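Local structure of esterase (uncultured bacterium FLS12, 4RGY) at residues D12-S17 with W96-E101; G136-E141 with G186-L191; L208-G213 with R224-V229. The protein is an alkaline esterase active at low temperature that probably hydrolyses carboxylic esters on an alpha/beta-hydrolase scaffold. All blocks are in the same frame, centred on the assembly; numbering follows the deposited sequence.

Overall arrangement
The three contacts follow one another along the chain and span the alpha/beta-hydrolase domain. Interactions 1 and 3 both reach the mixed central sheet, through strands 16-25 and 207-213; their centres are 29 Å apart, on opposite sides of the chain's centre. Interaction 2 touches both: W96 NE1 of interaction 1 packs against R138 NH2 of interaction 2 at 3.5 Å, and M137 CE of interaction 2 against F225 CZ of interaction 3 at 4.2 Å. Helices 95-110, 127-138 and 219-232 are thereby linked in a row of side-chain packing. Helix 127-138 follows a probable nucleophile elbow, and the loop after strand 207-213 carries the acid of a probable Ser-His-Asp triad.

Interaction 1 (D12-S17 with W96-E101)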
loop_
_atom_site.group_PDB
_atom_site.type_symbol
_atom_site.label_atom_id
_atom_site.label_comp_id
_atom_site.label_asym_id
_atom_site.label_seq_id
_atom_site.Cartn_x
_atom_site.Cartn_y
_atom_site.Cartn_z
ATOM N N ASP A 12 6.383 -13.498 14.927
ATOM C CA ASP A 12 7.334 -14.193 15.781
ATOM C C ASP A 12 7.384 -15.691 15.475
ATOM O O ASP A 12 8.449 -16.305 15.502
ATOM C CB ASP A 12 6.972 -13.961 17.251
ATOM C CG ASP A 12 7.394 -12.588 17.740
ATOM O OD1 ASP A 12 8.606 -12.288 17.676
ATOM O OD2 ASP A 12 6.518 -11.804 18.171
ATOM N N VAL A 13 6.231 -16.274 15.159
ATOM C CA VAL A 13 6.184 -17.695 14.838
ATOM C C VAL A 13 6.961 -18.008 13.564
ATOM O O VAL A 13 7.687 -19.001 13.509
ATOM C CB VAL A 13 4.730 -18.182 14.713
ATOM C CG1 VAL A 13 4.660 -19.552 14.036
ATOM C CG2 VAL A 13 4.073 -18.216 16.095
ATOM N N LEU A 14 6.808 -17.163 12.546
ATOM C CA LEU A 14 7.498 -17.372 11.275
ATOM C C LEU A 14 8.913 -16.807 11.303
ATOM O O LEU A 14 9.753 -17.180 10.483
ATOM C CB LEU A 14 6.720 -16.736 10.125
ATOM C CG LEU A 14 5.296 -17.233 9.876
ATOM C CD1 LEU A 14 4.630 -16.446 8.748
ATOM C CD2 LEU A 14 5.327 -18.714 9.543
ATOM N N GLY A 15 9.170 -15.894 12.235
ATOM C CA GLY A 15 10.432 -15.170 12.248
ATOM C C GLY A 15 10.528 -14.323 10.987
ATOM O O GLY A 15 11.577 -14.281 10.330
ATOM N N LEU A 16 9.438 -13.642 10.638
ATOM C CA LEU A 16 9.369 -12.986 9.335
ATOM C C LEU A 16 8.421 -11.805 9.320
ATOM O O LEU A 16 7.282 -11.895 9.810
ATOM C CB LEU A 16 8.945 -14.001 8.268
ATOM C CG LEU A 16 8.883 -13.547 6.807
ATOM C CD1 LEU A 16 10.253 -13.145 6.307
ATOM C CD2 LEU A 16 8.323 -14.675 5.947
ATOM N N SER A 17 8.883 -10.714 8.719
ATOM C CA SER A 17 8.043 -9.563 8.409
ATOM C C SER A 17 7.138 -9.950 7.256
ATOM O O SER A 17 7.607 -10.449 6.221
ATOM C CB SER A 17 8.903 -8.378 7.983
ATOM O OG SER A 17 9.654 -7.872 9.071
ATOM N N TRP A 96 1.122 -23.415 10.111
ATOM C CA TRP A 96 -0.071 -23.834 10.853
ATOM C C TRP A 96 -0.150 -23.155 12.215
ATOM O O TRP A 96 -1.212 -22.650 12.601
ATOM C CB TRP A 96 -0.086 -25.346 11.050
ATOM C CG TRP A 96 -1.125 -25.802 12.049
ATOM C CD1 TRP A 96 -0.884 -26.330 13.288
ATOM C CD2 TRP A 96 -2.556 -25.796 11.887
ATOM N NE1 TRP A 96 -2.072 -26.646 13.907
ATOM C CE2 TRP A 96 -3.111 -26.329 13.075
ATOM C CE3 TRP A 96 -3.421 -25.368 10.869
ATOM C CZ2 TRP A 96 -4.489 -26.467 13.262
ATOM C CZ3 TRP A 96 -4.790 -25.514 11.053
ATOM C CH2 TRP A 96 -5.310 -26.057 12.246
ATOM N N THR A 97 0.964 -23.115 12.941
ATOM C CA THR A 97 0.958 -22.425 14.219
ATOM C C THR A 97 0.687 -20.935 13.986
ATOM O O THR A 97 -0.014 -20.282 14.763
ATOM C CB THR A 97 2.262 -22.675 14.999
ATOM O OG1 THR A 97 2.334 -24.071 15.324
ATOM C CG2 THR A 97 2.300 -21.878 16.299
ATOM N N PHE A 98 1.214 -20.402 12.887
ATOM C CA PHE A 98 0.932 -19.025 12.517
ATOM C C PHE A 98 -0.564 -18.814 12.272
ATOM O O PHE A 98 -1.190 -17.938 12.886
ATOM C CB PHE A 98 1.736 -18.653 11.263
ATOM C CG PHE A 98 1.368 -17.315 10.680
ATOM C CD1 PHE A 98 1.649 -16.133 11.371
ATOM C CD2 PHE A 98 0.751 -17.234 9.436
ATOM C CE1 PHE A 98 1.318 -14.899 10.835
ATOM C CE2 PHE A 98 0.422 -15.999 8.891
ATOM C CZ PHE A 98 0.706 -14.831 9.592
ATOM N N ILE A 99 -1.154 -19.597 11.371
ATOM C CA ILE A 99 -2.538 -19.337 10.993
ATOM C C ILE A 99 -3.530 -19.651 12.122
ATOM O O ILE A 99 -4.560 -18.984 12.254
ATOM C CB ILE A 99 -2.935 -20.050 9.671
ATOM C CG1 ILE A 99 -4.179 -19.407 9.055
ATOM C CG2 ILE A 99 -3.143 -21.561 9.881
ATOM C CD1 ILE A 99 -3.966 -17.997 8.541
ATOM N N SER A 100 -3.213 -20.647 12.946
ATOM C CA SER A 100 -4.173 -21.110 13.953
ATOM C C SER A 100 -4.020 -20.424 15.308
ATOM O O SER A 100 -4.952 -20.437 16.117
ATOM C CB SER A 100 -4.068 -22.629 14.134
ATOM O OG SER A 100 -2.824 -22.992 14.717
ATOM N N GLU A 101 -2.858 -19.825 15.559
ATOM C CA GLU A 101 -2.583 -19.225 16.863
ATOM C C GLU A 101 -2.191 -17.751 16.765
ATOM O O GLU A 101 -2.902 -16.868 17.257
ATOM C CB GLU A 101 -1.495 -20.012 17.604
ATOM C CG GLU A 101 -1.781 -21.505 17.787
ATOM C CD GLU A 101 -2.862 -21.778 18.812
ATOM O OE1 GLU A 101 -3.172 -20.867 19.608
ATOM O OE2 GLU A 101 -3.403 -22.905 18.821
#
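In helix 95-110, whose residues T97 and F98 pack against V13 and L14, the carbonyl oxygen of W96 is gripped twice by S100. S100 OG reaches W96 O at 2.7 Å from above the carbonyl plane, and the helical bond from S100 N arrives from the opposite face. Serine suits this place because its short hydroxyl can fold back onto its own helix and be satisfied there. The facing segment is the turn of a beta hairpin, in which strand 2-11 passes into strand 16-25 of the alpha/beta-hydrolase sheet through a G1 beta bulge. G15 has a positive phi of 64°, readily adopted by glycine, and with L16 it faces S11.

Apolar contact across the two segments rests on V13 and L14. V13 puts CG1 anti to its backbone N (chi1 166°), which brings this methyl to 3.7 Å from F98 N, while T97 CG2 fits against both valine methyls as the two side chains cross at about a right angle. T97 turns its hydroxyl to D88, so one residue serves a polar and an apolar neighbour. The backbone nitrogen of D12 is tied to E102, a second link between the turn and the helix. At G15 and S17 the hairpin also meets a second subunit, where R83 of that neighbouring chain bonds to G15 O. Leucine on the turn and phenylalanine on the helix suit this buried side of the contact: L14 CD1 makes a CH-pi contact over the centre of the F98 ring, 3.9 Å from its centroid and 10° off the normal.

Interaction 2 (G136-E141 with G186-L191); sequences GMRHPE and GSDHDL
The end of helix 127-138 faces a type I turn from S187 to D190, with R138 CA 8.2 Å from D188 CA. Arginine is long enough to span this gap: its chain bends at chi2 and chi3 and sets the guanidinium nearly parallel to the D188 carboxylate, the planes 7° apart and stacked. D188 CB lies over one guanidinium face. The salt bridge between R138 NH2 and D188 OD2 is therefore long, 3.9 Å, and acts through charge alone, as no N-H points at the oxygen. R138 NH1 makes a weak bond to D188 O at 3.0 Å and donates to a water in the guanidinium plane, which passes a weak bond on to D188 OD1.

In this alpha/beta-hydrolase fold the contact joins the helix after the probable nucleophile elbow to the loop that starts helix 191-200. There D190 is the N-cap: OD1 accepts from F192 N, while OD2 uses its anti lone pair for G186 N at 2.8 Å. S187 OG closes an ST turn by accepting from H189 N. On the buried side M137, flexible and apolar, bends at chi3 to lay CE 3.9 Å from L191 CD2, the two side chains crossing at about a right angle.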
loop_
_atom_site.group_PDB
_atom_site.type_symbol
_atom_site.label_atom_id
_atom_site.label_comp_id
_atom_site.label_asym_id
_atom_site.label_seq_id
_atom_site.Cartn_x
_atom_site.Cartn_y
_atom_site.Cartn_z
ATOM N N GLY A 136 -11.402 -25.645 11.056
ATOM C CA GLY A 136 -12.704 -25.940 11.621
ATOM C C GLY A 136 -12.749 -27.292 12.311
ATOM O O GLY A 136 -13.433 -27.449 13.328
ATOM N N MET A 137 -12.019 -28.264 11.776
ATOM C CA MET A 137 -12.074 -29.620 12.316
ATOM C C MET A 137 -10.999 -29.916 13.369
ATOM O O MET A 137 -11.148 -30.850 14.169
ATOM C CB MET A 137 -12.069 -30.652 11.183
ATOM C CG MET A 137 -13.313 -30.553 10.298
ATOM S SD MET A 137 -13.525 -32.001 9.244
ATOM C CE MET A 137 -12.275 -31.716 8.012
ATOM N N ARG A 138 -9.917 -29.140 13.374
ATOM C CA ARG A 138 -8.905 -29.258 14.423
ATOM C C ARG A 138 -9.289 -28.401 15.618
ATOM O O ARG A 138 -9.008 -28.758 16.767
ATOM C CB ARG A 138 -7.514 -28.864 13.910
ATOM C CG ARG A 138 -6.907 -29.842 12.913
ATOM C CD ARG A 138 -6.233 -31.032 13.605
ATOM N NE ARG A 138 -5.028 -30.599 14.311
ATOM C CZ ARG A 138 -3.831 -30.475 13.743
ATOM N NH1 ARG A 138 -3.667 -30.788 12.459
ATOM N NH2 ARG A 138 -2.797 -30.042 14.460
ATOM N N HIS A 139 -9.932 -27.268 15.347
ATOM C CA HIS A 139 -10.340 -26.363 16.411
ATOM C C HIS A 139 -11.816 -25.996 16.329
ATOM O O HIS A 139 -12.158 -24.825 16.196
ATOM C CB HIS A 139 -9.472 -25.107 16.380
ATOM C CG HIS A 139 -8.039 -25.365 16.726
ATOM N ND1 HIS A 139 -7.631 -25.714 17.997
ATOM C CD2 HIS A 139 -6.918 -25.345 15.966
ATOM C CE1 HIS A 139 -6.321 -25.883 18.006
ATOM N NE2 HIS A 139 -5.864 -25.664 16.786
ATOM N N PRO A 140 -12.703 -26.996 16.436
ATOM C CA PRO A 140 -14.137 -26.719 16.318
ATOM C C PRO A 140 -14.637 -25.812 17.437
ATOM O O PRO A 140 -15.699 -25.207 17.301
ATOM C CB PRO A 140 -14.766 -28.112 16.430
ATOM C CG PRO A 140 -13.785 -28.909 17.188
ATOM C CD PRO A 140 -12.441 -28.412 16.751
ATOM N N GLU A 141 -13.871 -25.712 18.520
ATOM C CA GLU A 141 -14.236 -24.845 19.632
ATOM C C GLU A 141 -13.960 -23.363 19.340
ATOM O O GLU A 141 -14.399 -22.493 20.095
ATOM C CB GLU A 141 -13.521 -25.280 20.917
ATOM C CG GLU A 141 -12.037 -24.901 21.008
ATOM C CD GLU A 141 -11.103 -25.820 20.215
ATOM O OE1 GLU A 141 -11.565 -26.856 19.684
ATOM O OE2 GLU A 141 -9.888 -25.509 20.141
ATOM N N GLY A 186 -4.576 -40.845 7.347
ATOM C CA GLY A 186 -4.875 -41.020 8.755
ATOM C C GLY A 186 -4.205 -40.030 9.689
ATOM O O GLY A 186 -4.489 -40.027 10.891
ATOM N N SER A 187 -3.316 -39.190 9.151
ATOM C CA SER A 187 -2.595 -38.219 9.964
ATOM C C SER A 187 -3.468 -37.011 10.287
ATOM O O SER A 187 -4.589 -36.882 9.778
ATOM C CB SER A 187 -1.346 -37.749 9.224
ATOM O OG SER A 187 -1.686 -36.859 8.166
ATOM N N ASP A 188 -2.959 -36.135 11.146
ATOM C CA ASP A 188 -3.691 -34.919 11.480
ATOM C C ASP A 188 -3.749 -33.902 10.334
ATOM O O ASP A 188 -4.403 -32.867 10.471
ATOM C CB ASP A 188 -3.184 -34.278 12.784
ATOM C CG ASP A 188 -1.729 -33.860 12.723
ATOM O OD1 ASP A 188 -1.123 -33.863 11.629
ATOM O OD2 ASP A 188 -1.195 -33.517 13.796
ATOM N N HIS A 189 -3.069 -34.206 9.226
ATOM C CA HIS A 189 -3.124 -33.388 8.013
ATOM C C HIS A 189 -4.296 -33.800 7.126
ATOM O O HIS A 189 -4.698 -33.073 6.228
ATOM C CB HIS A 189 -1.857 -33.536 7.163
ATOM C CG HIS A 189 -0.573 -33.319 7.900
ATOM N ND1 HIS A 189 -0.037 -32.068 8.104
ATOM C CD2 HIS A 189 0.306 -34.201 8.432
ATOM C CE1 HIS A 189 1.109 -32.187 8.755
ATOM N NE2 HIS A 189 1.345 -33.470 8.954
ATOM N N ASP A 190 -4.785 -35.015 7.345
ATOM C CA ASP A 190 -5.741 -35.656 6.448
ATOM C C ASP A 190 -7.167 -35.296 6.829
ATOM O O ASP A 190 -7.676 -35.745 7.864
ATOM C CB ASP A 190 -5.507 -37.164 6.552
ATOM C CG ASP A 190 -6.447 -37.991 5.698
ATOM O OD1 ASP A 190 -7.290 -37.442 4.962
ATOM O OD2 ASP A 190 -6.291 -39.242 5.757
ATOM N N LEU A 191 -7.805 -34.456 6.014
ATOM C CA LEU A 191 -9.181 -34.027 6.300
ATOM C C LEU A 191 -10.159 -35.194 6.408
ATOM O O LEU A 191 -11.159 -35.091 7.123
ATOM C CB LEU A 191 -9.702 -33.046 5.246
ATOM C CG LEU A 191 -8.946 -31.739 5.059
ATOM C CD1 LEU A 191 -9.705 -30.901 4.052
ATOM C CD2 LEU A 191 -8.815 -31.006 6.381
HETATM O O HOH W 1 -1.410 -31.198 10.787
#

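Interaction 3 (L208-G213 with R224-V229); sequences LYQCCG and RFRDHV
Q210 reaches out from its strand and sets its amide against the helix at two points, F225 and R226. With CG anti to the backbone N (chi1 174°) and an extended chain beyond, the amide arrives at the edge of the F225 ring, its plane turned 71° from that of the ring. Q210 OE1 lies near the ring plane, 3.7 Å from F225 CD2, so the oxygen meets the slightly positive rim of the aromatic and not its electron-rich face. The same oxygen sits 3.6 Å from R226 CB. Glutamine suits this buried place because the other end of its amide, NE2, donates to N222 O in the first turn of the helix.

R226 touches the strand residue with its base and leads its charged end away. Its chain bends at chi3, and NE and NH2 grip D227 side-on, both on the single oxygen OD1. NH2 makes the shorter bond, 2.8 Å to D227 OD1 on its syn lone pair; Y238 adds a cation-pi partner. An alanine in place of R226 would keep CB beside the amide oxygen but is likely to leave D227 without its paired donors and the Y238 ring without its cation.

V229 CG1 lies 3.5 Å above the plane of the F225 ring, offset toward the rim, while F192 of helix 191-200 meets F225 edge-to-face. The contact thus lies within the beta-alpha-beta unit of strand 207-213, helix 219-232 and strand 236-241, with Q210 hydrogen-bonded through its backbone to M237 and E239 of the neighbouring strand.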
loop_
_atom_site.group_PDB
_atom_site.type_symbol
_atom_site.label_atom_id
_atom_site.label_comp_id
_atom_site.label_asym_id
_atom_site.label_seq_id
_atom_site.Cartn_x
_atom_site.Cartn_y
_atom_site.Cartn_z
ATOM N N LEU A 208 -20.602 -26.314 8.352
ATOM C CA LEU A 208 -19.587 -26.705 7.365
ATOM C C LEU A 208 -20.112 -26.575 5.953
ATOM O O LEU A 208 -21.233 -26.986 5.661
ATOM C CB LEU A 208 -19.119 -28.145 7.624
ATOM C CG LEU A 208 -18.412 -28.333 8.966
ATOM C CD1 LEU A 208 -18.348 -29.804 9.354
ATOM C CD2 LEU A 208 -17.006 -27.730 8.965
ATOM N N TYR A 209 -19.295 -26.001 5.073
ATOM C CA TYR A 209 -19.690 -25.720 3.702
ATOM C C TYR A 209 -18.614 -26.223 2.761
ATOM O O TYR A 209 -17.416 -26.041 3.010
ATOM C CB TYR A 209 -19.913 -24.203 3.507
ATOM C CG TYR A 209 -20.262 -23.776 2.096
ATOM C CD1 TYR A 209 -19.279 -23.646 1.125
ATOM C CD2 TYR A 209 -21.578 -23.479 1.738
ATOM C CE1 TYR A 209 -19.591 -23.262 -0.167
ATOM C CE2 TYR A 209 -21.899 -23.080 0.445
ATOM C CZ TYR A 209 -20.901 -22.980 -0.502
ATOM O OH TYR A 209 -21.202 -22.598 -1.794
ATOM N N GLN A 210 -19.045 -26.811 1.659
ATOM C CA GLN A 210 -18.140 -27.244 0.608
ATOM C C GLN A 210 -18.756 -26.974 -0.747
ATOM O O GLN A 210 -19.898 -27.367 -0.992
ATOM C CB GLN A 210 -17.874 -28.746 0.732
ATOM C CG GLN A 210 -17.047 -29.319 -0.410
ATOM C CD GLN A 210 -17.009 -30.845 -0.437
ATOM O OE1 GLN A 210 -17.737 -31.524 0.294
ATOM N NE2 GLN A 210 -16.154 -31.385 -1.288
ATOM N N CYS A 211 -18.017 -26.325 -1.647
ATOM C CA CYS A 211 -18.466 -26.236 -3.033
ATOM C C CYS A 211 -17.328 -26.488 -4.008
ATOM O O CYS A 211 -16.156 -26.388 -3.649
ATOM C CB CYS A 211 -19.149 -24.889 -3.325
ATOM S SG CYS A 211 -18.008 -23.469 -3.528
ATOM N N CYS A 212 -17.674 -26.792 -5.251
ATOM C CA CYS A 212 -16.669 -26.929 -6.306
ATOM C C CYS A 212 -17.301 -26.798 -7.684
ATOM O O CYS A 212 -18.433 -27.248 -7.901
ATOM C CB CYS A 212 -15.950 -28.279 -6.190
ATOM S SG CYS A 212 -14.465 -28.407 -7.202
ATOM N N GLY A 213 -16.574 -26.173 -8.611
ATOM C CA GLY A 213 -16.991 -26.143 -10.007
ATOM C C GLY A 213 -16.801 -27.516 -10.635
ATOM O O GLY A 213 -15.795 -28.183 -10.385
ATOM N N ARG A 224 -15.118 -37.083 -3.775
ATOM C CA ARG A 224 -14.705 -38.121 -2.830
ATOM C C ARG A 224 -14.810 -37.651 -1.375
ATOM O O ARG A 224 -15.269 -38.404 -0.506
ATOM C CB ARG A 224 -13.312 -38.650 -3.175
ATOM C CG ARG A 224 -13.337 -39.559 -4.410
ATOM C CD ARG A 224 -12.008 -40.266 -4.667
ATOM N NE ARG A 224 -10.917 -39.315 -4.820
ATOM C CZ ARG A 224 -10.057 -39.034 -3.852
ATOM N NH1 ARG A 224 -10.174 -39.651 -2.684
ATOM N NH2 ARG A 224 -9.097 -38.142 -4.044
ATOM N N PHE A 225 -14.439 -36.399 -1.110
ATOM C CA PHE A 225 -14.567 -35.880 0.251
ATOM C C PHE A 225 -16.043 -35.746 0.642
ATOM O O PHE A 225 -16.428 -36.112 1.755
ATOM C CB PHE A 225 -13.826 -34.541 0.419
ATOM C CG PHE A 225 -13.922 -33.972 1.810
ATOM C CD1 PHE A 225 -13.100 -34.437 2.830
ATOM C CD2 PHE A 225 -14.843 -32.978 2.103
ATOM C CE1 PHE A 225 -13.201 -33.920 4.114
ATOM C CE2 PHE A 225 -14.939 -32.455 3.387
ATOM C CZ PHE A 225 -14.113 -32.924 4.387
ATOM N N ARG A 226 -16.857 -35.210 -0.263
ATOM C CA ARG A 226 -18.292 -35.086 -0.032
ATOM C C ARG A 226 -18.911 -36.432 0.323
ATOM O O ARG A 226 -19.635 -36.544 1.321
ATOM C CB ARG A 226 -18.978 -34.535 -1.277
ATOM C CG ARG A 226 -20.485 -34.345 -1.101
ATOM C CD ARG A 226 -21.207 -34.302 -2.438
ATOM N NE ARG A 226 -21.179 -35.604 -3.095
ATOM C CZ ARG A 226 -21.624 -35.821 -4.326
ATOM N NH1 ARG A 226 -22.104 -34.808 -5.038
ATOM N NH2 ARG A 226 -21.569 -37.037 -4.852
ATOM N N ASP A 227 -18.622 -37.449 -0.485
ATOM C CA ASP A 227 -19.204 -38.772 -0.269
ATOM C C ASP A 227 -18.738 -39.344 1.070
ATOM O O ASP A 227 -19.507 -39.972 1.797
ATOM C CB ASP A 227 -18.857 -39.717 -1.424
ATOM C CG ASP A 227 -19.592 -39.373 -2.713
ATOM O OD1 ASP A 227 -20.505 -38.523 -2.681
ATOM O OD2 ASP A 227 -19.230 -39.946 -3.757
ATOM N N HIS A 228 -17.484 -39.071 1.422
ATOM C CA HIS A 228 -16.947 -39.512 2.699
ATOM C C HIS A 228 -17.706 -38.893 3.863
ATOM O O HIS A 228 -18.200 -39.608 4.744
ATOM C CB HIS A 228 -15.460 -39.163 2.776
ATOM C CG HIS A 228 -14.822 -39.457 4.096
ATOM N ND1 HIS A 228 -14.618 -40.739 4.561
ATOM C CD2 HIS A 228 -14.289 -38.629 5.027
ATOM C CE1 HIS A 228 -14.003 -40.684 5.733
ATOM N NE2 HIS A 228 -13.798 -39.415 6.038
ATOM N N VAL A 229 -17.823 -37.567 3.878
ATOM C CA VAL A 229 -18.472 -36.926 5.020
ATOM C C VAL A 229 -19.969 -37.244 5.093
ATOM O O VAL A 229 -20.523 -37.366 6.187
ATOM C CB VAL A 229 -18.196 -35.401 5.102
ATOM C CG1 VAL A 229 -16.702 -35.151 5.231
ATOM C CG2 VAL A 229 -18.773 -34.661 3.900
#